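Local coordinates for unknown protein (Galdieria sulphuraria, PDB 2NYI) that is of unknown function but carries tandem ACT domains, modules that in many relatives bind small ligands such as amino acids and regulate enzymes, at residues 124-129 against 137-142; 104-109 against 166-171; 94-99 against 143-148; 8-13 against 43-48. One frame throughout, in Å; residues are numbered along the deposited sequence.

Contact 1. Residues 124-129 against 137-142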
loop_
_atom_site.group_PDB
_atom_site.type_symbol
_atom_site.label_atom_id
_atom_site.label_comp_id
_atom_site.label_asym_id
_atom_site.label_seq_id
_atom_site.Cartn_x
_atom_site.Cartn_y
_atom_site.Cartn_z
ATOM N N LEU A 124 0.474 -6.605 -2.346
ATOM C CA LEU A 124 0.176 -6.868 -3.748
ATOM C C LEU A 124 0.451 -5.622 -4.557
ATOM O O LEU A 124 0.068 -4.529 -4.158
ATOM C CB LEU A 124 -1.292 -7.294 -3.933
ATOM C CG LEU A 124 -1.773 -7.317 -5.396
ATOM C CD1 LEU A 124 -1.148 -8.503 -6.061
ATOM C CD2 LEU A 124 -3.273 -7.378 -5.491
ATOM N N GLU A 125 1.150 -5.783 -5.662
ATOM C CA GLU A 125 1.155 -4.750 -6.703
ATOM C C GLU A 125 1.092 -5.384 -8.073
ATOM O O GLU A 125 1.692 -6.453 -8.317
ATOM C CB GLU A 125 2.350 -3.788 -6.586
ATOM C CG GLU A 125 3.741 -4.405 -6.570
ATOM C CD GLU A 125 4.852 -3.350 -6.313
ATOM O OE1 GLU A 125 4.688 -2.169 -6.722
ATOM O OE2 GLU A 125 5.881 -3.715 -5.694
ATOM N N THR A 126 0.333 -4.752 -8.959
ATOM C CA THR A 126 0.314 -5.164 -10.355
ATOM C C THR A 126 0.584 -3.925 -11.215
ATOM O O THR A 126 0.309 -2.772 -10.803
ATOM C CB THR A 126 -1.035 -5.857 -10.804
ATOM O OG1 THR A 126 -2.064 -4.879 -10.916
ATOM C CG2 THR A 126 -1.503 -6.941 -9.808
ATOM N N GLU A 127 1.140 -4.176 -12.388
ATOM C CA GLU A 127 1.376 -3.124 -13.380
ATOM C C GLU A 127 1.189 -3.698 -14.757
ATOM O O GLU A 127 1.313 -4.917 -14.955
ATOM C CB GLU A 127 2.778 -2.517 -13.245
ATOM C CG GLU A 127 3.917 -3.473 -13.419
ATOM C CD GLU A 127 5.284 -2.784 -13.379
ATOM O OE1 GLU A 127 5.343 -1.535 -13.477
ATOM O OE2 GLU A 127 6.292 -3.507 -13.237
ATOM N N THR A 128 0.876 -2.820 -15.703
ATOM C CA THR A 128 0.866 -3.174 -17.122
ATOM C C THR A 128 1.773 -2.204 -17.870
ATOM O O THR A 128 1.797 -1.004 -17.573
ATOM C CB THR A 128 -0.554 -3.130 -17.714
ATOM O OG1 THR A 128 -1.185 -1.899 -17.340
ATOM C CG2 THR A 128 -1.381 -4.297 -17.197
ATOM N N LEU A 129 2.529 -2.744 -18.824
ATOM C CA LEU A 129 3.507 -1.975 -19.573
ATOM C C LEU A 129 3.291 -2.277 -21.063
ATOM O O LEU A 129 3.652 -3.360 -21.540
ATOM C CB LEU A 129 4.918 -2.368 -19.113
ATOM C CG LEU A 129 5.091 -2.357 -17.588
ATOM C CD1 LEU A 129 6.048 -3.430 -17.093
ATOM C CD2 LEU A 129 5.466 -0.962 -17.054
ATOM N N THR A 137 0.759 -5.927 -24.415
ATOM C CA THR A 137 0.886 -5.241 -23.135
ATOM C C THR A 137 1.374 -6.275 -22.140
ATOM O O THR A 137 0.795 -7.366 -22.033
ATOM C CB THR A 137 -0.446 -4.598 -22.688
ATOM O OG1 THR A 137 -0.769 -3.517 -23.575
ATOM C CG2 THR A 137 -0.333 -4.024 -21.272
ATOM N N LEU A 138 2.477 -5.958 -21.467
ATOM C CA LEU A 138 3.048 -6.860 -20.471
ATOM C C LEU A 138 2.345 -6.623 -19.140
ATOM O O LEU A 138 2.047 -5.487 -18.788
ATOM C CB LEU A 138 4.554 -6.650 -20.326
ATOM C CG LEU A 138 5.271 -7.665 -19.408
ATOM C CD1 LEU A 138 5.308 -9.081 -20.024
ATOM C CD2 LEU A 138 6.681 -7.202 -19.033
ATOM N N PHE A 139 2.053 -7.722 -18.450
ATOM C CA PHE A 139 1.442 -7.696 -17.132
ATOM C C PHE A 139 2.478 -8.223 -16.156
ATOM O O PHE A 139 3.110 -9.242 -16.421
ATOM C CB PHE A 139 0.190 -8.572 -17.114
ATOM C CG PHE A 139 -0.333 -8.862 -15.721
ATOM C CD1 PHE A 139 -1.160 -7.944 -15.068
ATOM C CD2 PHE A 139 0.011 -10.054 -15.072
ATOM C CE1 PHE A 139 -1.649 -8.208 -13.756
ATOM C CE2 PHE A 139 -0.475 -10.340 -13.795
ATOM C CZ PHE A 139 -1.306 -9.410 -13.131
ATOM N N ARG A 140 2.659 -7.525 -15.031
ATOM C CA ARG A 140 3.519 -8.023 -13.958
ATOM C C ARG A 140 2.777 -7.943 -12.639
ATOM O O ARG A 140 2.091 -6.955 -12.382
ATOM C CB ARG A 140 4.791 -7.185 -13.853
ATOM C CG ARG A 140 5.810 -7.431 -14.972
ATOM C CD ARG A 140 7.208 -7.119 -14.456
ATOM N NE ARG A 140 8.121 -6.711 -15.520
ATOM C CZ ARG A 140 8.670 -5.502 -15.623
ATOM N NH1 ARG A 140 8.412 -4.559 -14.720
ATOM N NH2 ARG A 140 9.484 -5.237 -16.635
HETATM N N MSE A 141 2.905 -8.987 -11.826
HETATM C CA MSE A 141 2.315 -8.981 -10.490
HETATM C C MSE A 141 3.343 -9.437 -9.479
HETATM O O MSE A 141 4.054 -10.406 -9.695
HETATM C CB MSE A 141 1.089 -9.881 -10.441
HETATM C CG MSE A 141 0.576 -10.097 -9.047
HETATM SE SE MSE A 141 -1.036 -11.166 -9.086
HETATM C CE MSE A 141 -0.784 -11.916 -7.614
ATOM N N GLY A 142 3.441 -8.719 -8.372
ATOM C CA GLY A 142 4.314 -9.145 -7.284
ATOM C C GLY A 142 3.496 -9.125 -6.014
ATOM O O GLY A 142 2.788 -8.151 -5.735
#

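Contact 2. Residues 104-109 against 166-171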
loop_
_atom_site.group_PDB
_atom_site.type_symbol
_atom_site.label_atom_id
_atom_site.label_comp_id
_atom_site.label_asym_id
_atom_site.label_seq_id
_atom_site.Cartn_x
_atom_site.Cartn_y
_atom_site.Cartn_z
ATOM N N GLU A 104 -7.784 -9.864 -19.795
ATOM C CA GLU A 104 -8.884 -9.528 -18.883
ATOM C C GLU A 104 -8.916 -10.437 -17.640
ATOM O O GLU A 104 -9.291 -9.990 -16.555
ATOM C CB GLU A 104 -10.232 -9.596 -19.632
ATOM C CG GLU A 104 -11.462 -9.038 -18.878
ATOM C CD GLU A 104 -12.793 -9.257 -19.627
ATOM O OE1 GLU A 104 -12.795 -9.222 -20.881
ATOM O OE2 GLU A 104 -13.847 -9.450 -18.965
ATOM N N GLY A 105 -8.496 -11.693 -17.797
ATOM C CA GLY A 105 -8.699 -12.699 -16.746
ATOM C C GLY A 105 -7.569 -13.098 -15.799
ATOM O O GLY A 105 -7.811 -13.872 -14.875
ATOM N N ILE A 106 -6.348 -12.604 -16.017
ATOM C CA ILE A 106 -5.191 -13.045 -15.207
ATOM C C ILE A 106 -5.391 -12.823 -13.707
ATOM O O ILE A 106 -5.297 -13.757 -12.911
ATOM C CB ILE A 106 -3.868 -12.334 -15.564
ATOM C CG1 ILE A 106 -3.683 -12.172 -17.055
ATOM C CG2 ILE A 106 -2.686 -13.089 -14.952
ATOM C CD1 ILE A 106 -2.644 -11.135 -17.384
ATOM N N VAL A 107 -5.666 -11.577 -13.333
ATOM C CA VAL A 107 -5.822 -11.220 -11.924
ATOM C C VAL A 107 -6.901 -12.076 -11.247
ATOM O O VAL A 107 -6.649 -12.665 -10.195
ATOM C CB VAL A 107 -6.098 -9.704 -11.751
ATOM C CG1 VAL A 107 -6.204 -9.354 -10.288
ATOM C CG2 VAL A 107 -4.976 -8.876 -12.415
ATOM N N GLU A 108 -8.096 -12.157 -11.850
ATOM C CA GLU A 108 -9.159 -13.011 -11.293
ATOM C C GLU A 108 -8.691 -14.456 -11.175
ATOM O O GLU A 108 -8.952 -15.120 -10.163
ATOM C CB GLU A 108 -10.455 -12.921 -12.124
ATOM C CG GLU A 108 -11.688 -13.571 -11.455
ATOM C CD GLU A 108 -11.743 -15.094 -11.591
ATOM O OE1 GLU A 108 -11.139 -15.663 -12.536
ATOM O OE2 GLU A 108 -12.400 -15.722 -10.744
ATOM N N ALA A 109 -8.008 -14.950 -12.208
ATOM C CA ALA A 109 -7.562 -16.351 -12.211
ATOM C C ALA A 109 -6.551 -16.671 -11.100
ATOM O O ALA A 109 -6.673 -17.700 -10.440
ATOM C CB ALA A 109 -6.997 -16.743 -13.578
ATOM N N PHE A 166 -3.466 -19.031 -19.334
ATOM C CA PHE A 166 -3.259 -17.604 -19.580
ATOM C C PHE A 166 -1.918 -17.237 -20.219
ATOM O O PHE A 166 -1.702 -16.073 -20.548
ATOM C CB PHE A 166 -3.501 -16.807 -18.285
ATOM C CG PHE A 166 -4.950 -16.731 -17.918
ATOM C CD1 PHE A 166 -5.754 -15.725 -18.436
ATOM C CD2 PHE A 166 -5.532 -17.711 -17.119
ATOM C CE1 PHE A 166 -7.111 -15.662 -18.136
ATOM C CE2 PHE A 166 -6.896 -17.658 -16.819
ATOM C CZ PHE A 166 -7.684 -16.632 -17.330
ATOM N N GLY A 167 -1.037 -18.223 -20.398
ATOM C CA GLY A 167 0.288 -18.001 -20.993
ATOM C C GLY A 167 1.209 -17.114 -20.163
ATOM O O GLY A 167 1.974 -16.315 -20.716
ATOM N N VAL A 168 1.124 -17.248 -18.837
ATOM C CA VAL A 168 1.983 -16.495 -17.904
ATOM C C VAL A 168 3.056 -17.370 -17.232
ATOM O O VAL A 168 2.937 -18.605 -17.203
ATOM C CB VAL A 168 1.160 -15.724 -16.835
ATOM C CG1 VAL A 168 0.363 -14.579 -17.490
ATOM C CG2 VAL A 168 0.251 -16.666 -16.038
ATOM N N ASP A 169 4.128 -16.742 -16.746
ATOM C CA ASP A 169 5.096 -17.436 -15.893
ATOM C C ASP A 169 4.837 -17.018 -14.461
ATOM O O ASP A 169 4.761 -15.818 -14.170
ATOM C CB ASP A 169 6.526 -17.097 -16.257
ATOM C CG ASP A 169 6.971 -17.767 -17.552
ATOM O OD1 ASP A 169 7.102 -19.009 -17.575
ATOM O OD2 ASP A 169 7.190 -17.043 -18.540
ATOM N N ILE A 170 4.719 -18.013 -13.585
ATOM C CA ILE A 170 4.421 -17.790 -12.163
ATOM C C ILE A 170 5.495 -18.445 -11.284
ATOM O O ILE A 170 5.865 -19.607 -11.492
ATOM C CB ILE A 170 3.008 -18.335 -11.783
ATOM C CG1 ILE A 170 1.902 -17.611 -12.582
ATOM C CG2 ILE A 170 2.739 -18.175 -10.286
ATOM C CD1 ILE A 170 0.511 -18.234 -12.462
ATOM N N ASP A 171 6.002 -17.697 -10.307
ATOM C CA ASP A 171 6.962 -18.230 -9.354
ATOM C C ASP A 171 6.368 -18.059 -7.975
ATOM O O ASP A 171 5.749 -17.038 -7.692
ATOM C CB ASP A 171 8.293 -17.483 -9.408
ATOM C CG ASP A 171 9.006 -17.648 -10.740
ATOM O OD1 ASP A 171 9.088 -18.794 -11.242
ATOM O OD2 ASP A 171 9.480 -16.624 -11.278
#

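Contact 3. Residues 94-99 against 143-148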
loop_
_atom_site.group_PDB
_atom_site.type_symbol
_atom_site.label_atom_id
_atom_site.label_comp_id
_atom_site.label_asym_id
_atom_site.label_seq_id
_atom_site.Cartn_x
_atom_site.Cartn_y
_atom_site.Cartn_z
ATOM N N TYR A 94 5.018 -16.434 1.439
ATOM C CA TYR A 94 5.559 -16.807 0.154
ATOM C C TYR A 94 5.521 -15.577 -0.726
ATOM O O TYR A 94 4.563 -14.795 -0.680
ATOM C CB TYR A 94 4.697 -17.882 -0.508
ATOM C CG TYR A 94 4.650 -19.183 0.268
ATOM C CD1 TYR A 94 5.512 -20.221 -0.036
ATOM C CD2 TYR A 94 3.747 -19.356 1.306
ATOM C CE1 TYR A 94 5.488 -21.421 0.686
ATOM C CE2 TYR A 94 3.736 -20.553 2.070
ATOM C CZ TYR A 94 4.595 -21.574 1.736
ATOM O OH TYR A 94 4.561 -22.764 2.456
ATOM N N GLU A 95 6.552 -15.433 -1.533
ATOM C CA GLU A 95 6.595 -14.360 -2.522
ATOM C C GLU A 95 6.062 -14.957 -3.819
ATOM O O GLU A 95 6.487 -16.043 -4.246
ATOM C CB GLU A 95 8.021 -13.831 -2.696
ATOM C CG GLU A 95 8.524 -13.021 -1.496
ATOM C CD GLU A 95 7.841 -11.646 -1.364
ATOM O OE1 GLU A 95 7.253 -11.147 -2.358
ATOM O OE2 GLU A 95 7.904 -11.055 -0.260
ATOM N N LEU A 96 5.104 -14.258 -4.410
ATOM C CA LEU A 96 4.450 -14.706 -5.628
ATOM C C LEU A 96 4.746 -13.698 -6.728
ATOM O O LEU A 96 4.611 -12.475 -6.526
ATOM C CB LEU A 96 2.939 -14.850 -5.376
ATOM C CG LEU A 96 1.986 -15.054 -6.568
ATOM C CD1 LEU A 96 2.152 -16.449 -7.159
ATOM C CD2 LEU A 96 0.571 -14.888 -6.100
ATOM N N TYR A 97 5.154 -14.197 -7.892
ATOM C CA TYR A 97 5.453 -13.317 -9.025
ATOM C C TYR A 97 4.776 -13.880 -10.264
ATOM O O TYR A 97 4.796 -15.096 -10.483
ATOM C CB TYR A 97 6.962 -13.215 -9.278
ATOM C CG TYR A 97 7.788 -12.869 -8.064
ATOM C CD1 TYR A 97 7.936 -11.541 -7.645
ATOM C CD2 TYR A 97 8.425 -13.871 -7.326
ATOM C CE1 TYR A 97 8.701 -11.221 -6.520
ATOM C CE2 TYR A 97 9.192 -13.563 -6.207
ATOM C CZ TYR A 97 9.324 -12.240 -5.809
ATOM O OH TYR A 97 10.084 -11.946 -4.695
ATOM N N VAL A 98 4.135 -13.004 -11.033
ATOM C CA VAL A 98 3.447 -13.405 -12.262
ATOM C C VAL A 98 3.893 -12.452 -13.365
ATOM O O VAL A 98 3.922 -11.233 -13.158
ATOM C CB VAL A 98 1.895 -13.308 -12.109
ATOM C CG1 VAL A 98 1.175 -13.761 -13.387
ATOM C CG2 VAL A 98 1.396 -14.080 -10.861
ATOM N N GLU A 99 4.240 -12.989 -14.532
ATOM C CA GLU A 99 4.564 -12.126 -15.668
ATOM C C GLU A 99 4.147 -12.800 -16.969
ATOM O O GLU A 99 4.389 -13.996 -17.157
ATOM C CB GLU A 99 6.063 -11.807 -15.675
ATOM C CG GLU A 99 6.503 -10.870 -16.794
ATOM C CD GLU A 99 7.958 -10.464 -16.682
ATOM O OE1 GLU A 99 8.668 -10.551 -17.706
ATOM O OE2 GLU A 99 8.391 -10.054 -15.579
ATOM N N SER A 143 3.600 -10.179 -5.217
ATOM C CA SER A 143 2.702 -10.308 -4.089
ATOM C C SER A 143 3.397 -11.082 -2.956
ATOM O O SER A 143 4.298 -11.897 -3.206
ATOM C CB SER A 143 1.448 -11.061 -4.550
ATOM O OG SER A 143 0.377 -10.940 -3.624
ATOM N N ARG A 144 2.989 -10.797 -1.725
ATOM C CA ARG A 144 3.319 -11.661 -0.595
ATOM C C ARG A 144 2.021 -12.273 -0.094
ATOM O O ARG A 144 1.042 -11.557 0.191
ATOM C CB ARG A 144 4.005 -10.862 0.504
ATOM C CG ARG A 144 4.671 -11.698 1.591
ATOM C CD ARG A 144 5.333 -10.719 2.544
ATOM N NE ARG A 144 6.140 -11.335 3.588
ATOM C CZ ARG A 144 7.470 -11.299 3.635
ATOM N NH1 ARG A 144 8.165 -10.696 2.675
ATOM N NH2 ARG A 144 8.108 -11.878 4.644
ATOM N N VAL A 145 2.004 -13.602 -0.009
ATOM C CA VAL A 145 0.812 -14.344 0.407
ATOM C C VAL A 145 1.160 -15.279 1.560
ATOM O O VAL A 145 2.324 -15.613 1.755
ATOM C CB VAL A 145 0.189 -15.171 -0.780
ATOM C CG1 VAL A 145 -0.162 -14.253 -1.956
ATOM C CG2 VAL A 145 1.127 -16.338 -1.230
ATOM N N ALA A 146 0.150 -15.679 2.331
ATOM C CA ALA A 146 0.367 -16.544 3.482
ATOM C C ALA A 146 -0.642 -17.675 3.479
ATOM O O ALA A 146 -1.848 -17.454 3.313
ATOM C CB ALA A 146 0.263 -15.754 4.785
ATOM N N PHE A 147 -0.133 -18.886 3.689
ATOM C CA PHE A 147 -0.980 -20.059 3.827
ATOM C C PHE A 147 -0.225 -21.185 4.520
ATOM O O PHE A 147 1.019 -21.163 4.591
ATOM C CB PHE A 147 -1.531 -20.506 2.460
ATOM C CG PHE A 147 -0.466 -20.821 1.440
ATOM C CD1 PHE A 147 0.196 -22.048 1.465
ATOM C CD2 PHE A 147 -0.133 -19.895 0.447
ATOM C CE1 PHE A 147 1.172 -22.351 0.535
ATOM C CE2 PHE A 147 0.849 -20.179 -0.488
ATOM C CZ PHE A 147 1.495 -21.415 -0.466
ATOM N N PRO A 148 -0.971 -22.179 5.062
ATOM C CA PRO A 148 -0.302 -23.325 5.699
ATOM C C PRO A 148 0.619 -24.048 4.733
ATOM O O PRO A 148 0.192 -24.447 3.639
ATOM C CB PRO A 148 -1.466 -24.246 6.097
ATOM C CG PRO A 148 -2.642 -23.299 6.290
ATOM C CD PRO A 148 -2.437 -22.250 5.188
#

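Contact 4. Residues 8-13 against 43-48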
loop_
_atom_site.group_PDB
_atom_site.type_symbol
_atom_site.label_atom_id
_atom_site.label_comp_id
_atom_site.label_asym_id
_atom_site.label_seq_id
_atom_site.Cartn_x
_atom_site.Cartn_y
_atom_site.Cartn_z
ATOM N N VAL A 8 -5.482 2.710 12.230
ATOM C CA VAL A 8 -5.996 3.889 11.562
ATOM C C VAL A 8 -5.884 3.683 10.048
ATOM O O VAL A 8 -4.832 3.249 9.562
ATOM C CB VAL A 8 -5.156 5.148 11.978
ATOM C CG1 VAL A 8 -5.578 6.384 11.186
ATOM C CG2 VAL A 8 -5.276 5.391 13.473
ATOM N N SER A 9 -6.972 3.956 9.332
ATOM C CA SER A 9 -6.984 3.952 7.863
ATOM C C SER A 9 -7.289 5.354 7.369
ATOM O O SER A 9 -8.180 6.024 7.908
ATOM C CB SER A 9 -8.065 2.991 7.340
ATOM O OG SER A 9 -7.645 1.635 7.470
ATOM N N VAL A 10 -6.558 5.793 6.346
ATOM C CA VAL A 10 -6.736 7.121 5.757
ATOM C C VAL A 10 -6.814 6.916 4.247
ATOM O O VAL A 10 -5.959 6.222 3.660
ATOM C CB VAL A 10 -5.526 8.044 6.086
ATOM C CG1 VAL A 10 -5.656 9.443 5.402
ATOM C CG2 VAL A 10 -5.321 8.180 7.595
ATOM N N ALA A 11 -7.803 7.533 3.617
ATOM C CA ALA A 11 -7.897 7.514 2.162
ATOM C C ALA A 11 -8.420 8.845 1.645
ATOM O O ALA A 11 -9.291 9.480 2.267
ATOM C CB ALA A 11 -8.827 6.371 1.711
ATOM N N GLY A 12 -7.883 9.270 0.511
ATOM C CA GLY A 12 -8.308 10.520 -0.123
ATOM C C GLY A 12 -7.522 10.774 -1.389
ATOM O O GLY A 12 -6.768 9.909 -1.851
ATOM N N SER A 13 -7.730 11.942 -1.983
ATOM C CA SER A 13 -6.974 12.319 -3.179
ATOM C C SER A 13 -5.559 12.695 -2.795
ATOM O O SER A 13 -5.329 13.402 -1.800
ATOM C CB SER A 13 -7.641 13.491 -3.908
ATOM O OG SER A 13 -8.984 13.158 -4.206
ATOM N N GLY A 43 -3.563 9.148 -8.623
ATOM C CA GLY A 43 -4.114 10.340 -7.964
ATOM C C GLY A 43 -4.794 10.097 -6.620
ATOM O O GLY A 43 -5.308 11.037 -5.996
ATOM N N ASP A 44 -4.822 8.838 -6.172
ATOM C CA ASP A 44 -5.373 8.491 -4.866
ATOM C C ASP A 44 -4.246 8.127 -3.884
ATOM O O ASP A 44 -3.153 7.669 -4.272
ATOM C CB ASP A 44 -6.349 7.287 -4.958
ATOM C CG ASP A 44 -7.781 7.685 -5.310
ATOM O OD1 ASP A 44 -8.087 8.894 -5.503
ATOM O OD2 ASP A 44 -8.619 6.759 -5.397
ATOM N N PHE A 45 -4.569 8.295 -2.611
ATOM C CA PHE A 45 -3.693 8.030 -1.476
ATOM C C PHE A 45 -4.423 7.070 -0.520
ATOM O O PHE A 45 -5.599 7.254 -0.224
ATOM C CB PHE A 45 -3.340 9.369 -0.761
ATOM C CG PHE A 45 -2.643 9.185 0.566
ATOM C CD1 PHE A 45 -1.270 9.407 0.676
ATOM C CD2 PHE A 45 -3.358 8.803 1.701
ATOM C CE1 PHE A 45 -0.616 9.230 1.915
ATOM C CE2 PHE A 45 -2.715 8.614 2.941
ATOM C CZ PHE A 45 -1.341 8.832 3.036
ATOM N N ALA A 46 -3.711 6.063 -0.018
ATOM C CA ALA A 46 -4.266 5.208 1.049
ATOM C C ALA A 46 -3.116 4.866 2.011
ATOM O O ALA A 46 -1.960 4.633 1.570
ATOM C CB ALA A 46 -4.905 3.930 0.456
HETATM N N MSE A 47 -3.424 4.830 3.310
HETATM C CA MSE A 47 -2.425 4.441 4.319
HETATM C C MSE A 47 -3.089 3.799 5.515
HETATM O O MSE A 47 -4.155 4.231 5.948
HETATM C CB MSE A 47 -1.625 5.683 4.778
HETATM C CG MSE A 47 -0.552 5.360 5.824
HETATM SE SE MSE A 47 0.697 6.851 6.026
HETATM C CE MSE A 47 -0.390 7.944 6.788
ATOM N N ILE A 48 -2.450 2.764 6.032
ATOM C CA ILE A 48 -2.883 2.104 7.259
ATOM C C ILE A 48 -1.721 2.248 8.247
ATOM O O ILE A 48 -0.555 2.076 7.882
ATOM C CB ILE A 48 -3.225 0.631 7.039
ATOM C CG1 ILE A 48 -4.287 0.503 5.927
ATOM C CG2 ILE A 48 -3.788 0.015 8.360
ATOM C CD1 ILE A 48 -4.477 -0.928 5.432
#

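Contact 1. Residues 124-129 against 137-142
Segments 124-129 and 137-142 run antiparallel, their axes approaching to 4.5 Å and their directions 164° apart. They are the arms of a beta hairpin in the ferredoxin-like fold of an ACT domain. Glu125 with Gly142, Glu127 with Arg140 and Leu129 with Leu138 are hydrogen-bonded pairs, each closed by two backbone bonds. Most of the donors lie near the acceptor C=O axis or in the carbonyl plane. Leu138 N, 2.9 Å from Leu129 O, instead sits above that plane.

One face carries Thr126, Thr128, Phe139 and Met141, and helix 106-116 packs on the last two. Phe139 has CG anti to its backbone N, which brings CE1 within 3.8 Å of Thr126 CB. Thr126 lies alongside the selenomethionine Met141 and points the same way, with CG2 3.9 Å from Met141 CG. Leu124 crosses Met141 obliquely, with Leu124 CD1 3.8 Å from Met141 CE. The hydroxyls have partners elsewhere: Thr126 OG1 bonds Ser36 OG and Thr128 OG1 bonds Glu34 O, both of the second subunit.

On the opposite face Glu127 and Arg140 lie side by side. Glu127 OE2 meets the guanidinium at its edge, 2.8 Å from Arg140 NH1. This salt bridge contains only a weak hydrogen bond, bent to 126°. An alanine at Glu127 would remove that carboxylate and would probably leave the arginine tip more mobile, since Glu99, a further acidic neighbour, is only a long, weak partner. Leu129 crosses the arginine at about a right angle and lays CD1 over one guanidinium face, 3.5 Å from Arg140 NH1.

Contact 2. Residues 104-109 against 166-171
The ring of Phe166 packs against the first turn of helix 106-116, where the two helices of this ferredoxin-like ACT domain lie on one face of the sheet. Phe166 ends helix 152-166. Gly167 then leaves helical geometry with a positive phi of 65°, and the chain turns into strand 169-174.

The tight part is at the ring of Phe166. Phe166 has CG anti to its carbonyl carbon, and its CB points toward the other helix. Phe166 CE1 comes 3.5 Å from Gly105 C. A beta carbon on Gly105 would fall only 2.7 Å from Phe166 CE1, a clash, so the bare backbone lets the ring sit this close. Phe166 CE2, on the other side of CZ, is 3.4 Å from Ala109 CB. One ring face lies under Ile106 CA. The backbone bond from Ala109 N to Gly105 O, 2.9 Å long, joins the two residues that meet CE1 and CE2.

The contact loosens toward the strand. Ile170 also directs its CB at the helix, yet its CD1 stays 6.5 Å from Ile106 CG2. It packs instead on Leu96 and Val98 of strand 91-99 and on Leu159 and Val162 of helix 152-166. Asp169 and Asp171 lie on the exposed side of the strand. Glu108 turns from this contact to the second subunit, where OE2 bonds His20 NE2 of that chain. Between the tight and loose parts, Ile106 and Val168 make a single light touch, methyl to methyl, with Ile106 CG2 4.2 Å from Val168 CG1.

Contact 3. Residues 94-99 against 143-148
The rings of Tyr94 and Phe147 form an offset stack, their planes only 2° apart and their centroids 4.2 Å apart. The side chains themselves cross at about a right angle. They come from neighbouring antiparallel strands of the ACT-domain sheet. Phe147 CG takes the crowded place between backbone N and carbonyl carbon, chi1 58°, and this swings the ring over Tyr94. The overlap is off-centre: Phe147 CZ lies over the Tyr94 face toward its rim, and Tyr94 CE2 is 3.5 Å from Phe147 CE1. An alanine in place of Tyr94 would remove the stacking partner and would probably leave the Phe147 ring less firmly fixed. Beside the stack, Tyr94 CB meets Val145 CG2 at 4.0 Å.

Glu95 and Arg144 cross obliquely on the other face. Glu95 bends at chi2 and puts OE2 3.0 Å from Arg144 NH1, a salt bridge with a weak, bent hydrogen bond. The stronger partner of Arg144 is Glu93, whose OE1 forms a salt bridge with NE.

Backbone bonds pair Tyr94 with Val145 and Leu96 with Ser143. Leu96 N to Ser143 O, 2.8 Å, is almost straight.

On its far side strand 91-99 is bordered by strand 169-174, whose Leu172 touches both Tyr94 and Leu96. Strand 137-148 is flanked in turn by strand 120-130, where Glu123 O accepts a bond from Ser143 OG.

Contact 4. Residues 8-13 against 43-48
Backbone hydrogen bonds join segments 8-13 and 43-48, neighbouring central strands in the antiparallel sheet of an ACT domain. The axes are 4.7 Å apart at closest. Val10 with Met47 and Gly12 with Phe45 each exchange two bonds, the shortest being Phe45 N to Gly12 O at 2.8 Å. CA-H...O contacts fill the places between, such as Ile48 CA to Val8 O at 3.2 Å. Gly12 is almost fully extended.

Apolar contact gathers on the face of Val10, Phe45 and Met47. Phe45 has CG anti to its backbone N, chi1 170°. The side chains of Phe45 and Val10 cross obliquely, with Phe45 CE2 3.9 Å from Val10 CG1. The methyl CE of the selenomethionine Met47 lies in the plane of the Phe45 ring, at its edge.

Polar side chains bind mainly across the dimer. Ser9, Ala46 and Ile48 lie on the face opposite Val10. Ser9 OG touches Ile48 CG1 at 3.9 Å, but its hydrogen-bond partner is Asp44 OD2 of the second subunit. Ala46 and Ile48 pack on that subunit too, so this face of the sheet forms part of the interface. At the start of strand 44-53, Asp44 OD1 forms a salt bridge with Arg77 of the second subunit.

Helix 18-28 packs on the Val10 and Phe45 face through Ile18, Val19 and Phe22. Within the sheet, strand 73-78 lies beside strand 4-13, and strand 32-41 flanks strand 44-53.

In the fold
From the N terminus, contact 4 closes first, bringing strand 44-53 back beside strand 4-13 around helix 18-28 and strand 32-41. It is in series with the others and touches none of them; its centre is about 28 Å from that of contact 2. In the second sheet, contact 3 closes a loop from strand 91-99 to strand 137-148, and the hairpin of contact 1 is nested inside it. Contact 2 crosses contact 3 and also encloses contact 1, tying the start of helix 106-116 to the end of helix 152-166. Phe139 of contact 1 packs on Ile106 and Val107 of contact 2. Contacts 1, 2 and 4 all touch the second subunit.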